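Local coordinates for protein glycosyl hydrolase, BNR repeat (Ralstonia eutropha, PDB 3B7F) that folds as a seven-bladed beta-propeller with BNR repeats and is putatively a glycosyl hydrolase, its substrate unknown, at residues A[27-31]-A[32-36]. Sequence-based numbering, arbitrary orientation.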
# COMPACT_ATOMS: atom_id res chain seq x y z
N VAL A 27 -5.28 -10.86 -4.75
CA VAL A 27 -6.08 -10.55 -3.60
C VAL A 27 -5.63 -11.32 -2.36
O VAL A 27 -5.76 -12.55 -2.32
CB VAL A 27 -7.59 -10.89 -3.86
CG1 VAL A 27 -8.45 -10.46 -2.68
CG2 VAL A 27 -8.08 -10.27 -5.17
N ALA A 28 -5.14 -10.59 -1.36
CA ALA A 28 -4.65 -11.14 -0.11
C ALA A 28 -5.75 -11.04 0.92
O ALA A 28 -6.30 -9.95 1.12
CB ALA A 28 -3.40 -10.37 0.36
N THR A 29 -6.08 -12.16 1.56
CA THR A 29 -7.10 -12.17 2.60
C THR A 29 -6.59 -12.90 3.82
O THR A 29 -5.57 -13.62 3.79
CB THR A 29 -8.44 -12.85 2.16
OG1 THR A 29 -8.36 -14.26 2.36
CG2 THR A 29 -8.81 -12.51 0.72
N ILE A 30 -7.34 -12.72 4.90
CA ILE A 30 -7.06 -13.34 6.17
C ILE A 30 -7.04 -14.88 6.14
O ILE A 30 -6.44 -15.48 7.03
CB ILE A 30 -8.08 -12.83 7.22
CG1 ILE A 30 -7.57 -13.04 8.66
CG2 ILE A 30 -9.47 -13.47 6.96
CD1 ILE A 30 -8.34 -12.22 9.74
N LYS A 31 -7.67 -15.50 5.12
CA LYS A 31 -7.69 -16.97 4.98
C LYS A 31 -7.26 -17.50 3.62
O LYS A 31 -7.61 -18.63 3.27
CB LYS A 31 -9.09 -17.54 5.35
CG LYS A 31 -9.47 -17.37 6.81
CD LYS A 31 -8.67 -18.26 7.76
CE LYS A 31 -9.06 -17.96 9.19
NZ LYS A 31 -8.22 -18.73 10.11
N GLY A 32 -6.45 -16.73 2.88
CA GLY A 32 -5.89 -17.19 1.60
C GLY A 32 -5.74 -16.11 0.56
O GLY A 32 -6.12 -14.96 0.77
N ALA A 33 -5.15 -16.53 -0.56
CA ALA A 33 -4.94 -15.72 -1.74
C ALA A 33 -5.95 -16.13 -2.82
O ALA A 33 -6.21 -17.32 -3.05
CB ALA A 33 -3.51 -15.89 -2.28
N TRP A 34 -6.53 -15.13 -3.46
CA TRP A 34 -7.41 -15.33 -4.59
C TRP A 34 -6.85 -14.44 -5.69
O TRP A 34 -6.10 -13.51 -5.42
CB TRP A 34 -8.86 -15.02 -4.27
CG TRP A 34 -9.68 -16.10 -3.67
CD1 TRP A 34 -10.55 -16.92 -4.33
CD2 TRP A 34 -9.76 -16.47 -2.29
NE1 TRP A 34 -11.16 -17.76 -3.45
CE2 TRP A 34 -10.70 -17.51 -2.19
CE3 TRP A 34 -9.09 -16.05 -1.13
CZ2 TRP A 34 -11.00 -18.14 -0.98
CZ3 TRP A 34 -9.41 -16.66 0.08
CH2 TRP A 34 -10.36 -17.68 0.15
N PHE A 35 -7.21 -14.78 -6.93
CA PHE A 35 -6.70 -14.13 -8.12
C PHE A 35 -7.84 -13.91 -9.06
O PHE A 35 -8.64 -14.82 -9.28
CB PHE A 35 -5.66 -15.01 -8.78
CG PHE A 35 -4.48 -15.25 -7.91
CD1 PHE A 35 -3.42 -14.36 -7.91
CD2 PHE A 35 -4.45 -16.33 -7.04
CE1 PHE A 35 -2.33 -14.56 -7.06
CE2 PHE A 35 -3.36 -16.54 -6.21
CZ PHE A 35 -2.29 -15.66 -6.23
N LEU A 36 -7.93 -12.68 -9.58
CA LEU A 36 -9.00 -12.33 -10.53
C LEU A 36 -8.37 -12.01 -11.86
O LEU A 36 -7.39 -11.30 -11.90
CB LEU A 36 -9.85 -11.16 -10.02
CG LEU A 36 -10.96 -11.50 -9.04
CD1 LEU A 36 -11.32 -10.31 -8.17
CD2 LEU A 36 -12.21 -12.08 -9.80
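With chi1 of T29 at 85°, its OG1 sits between the backbone N and the carbonyl carbon and leans over the turn toward G32, while in W34 chi1 sets CG anti to the carbonyl carbon and chi2 of -99° turns the six-membered part of the indole toward T29. OG1 of T29 donates to G32 O at 2.8 Å, tilted from the carbonyl plane, and T29 N reaches the same oxygen at 2.9 Å, nearly in line with the C=O; two donors from one residue thus grip one buried acceptor. OG1 also accepts from K31 N (3.1 Å), an ST turn lying within the type I turn T29 to G32, whose closing bond from G32 N to T29 O is weak. The hydroxyl thereby ties the turn to the adjoining T29-G32 pair. It lies at the indole edge, near the ring plane, 3.5 Å from CZ3 of W34, and CE3 lies beside the methyl CG2. G32, at phi 145°, takes a backbone shape natural to glycine. V27 N donates to W34 O and W34 N to V27 O, both at 2.9 Å. This tight two-residue hairpin joins the middle strands of a propeller blade: strand 385-391 flanks 24-29, closing the ring with the C-terminal strand, while 45-51 flanks 32-38 and contributes L47 and P50 against W34. A28 and A33 face I60 of strand 56-62.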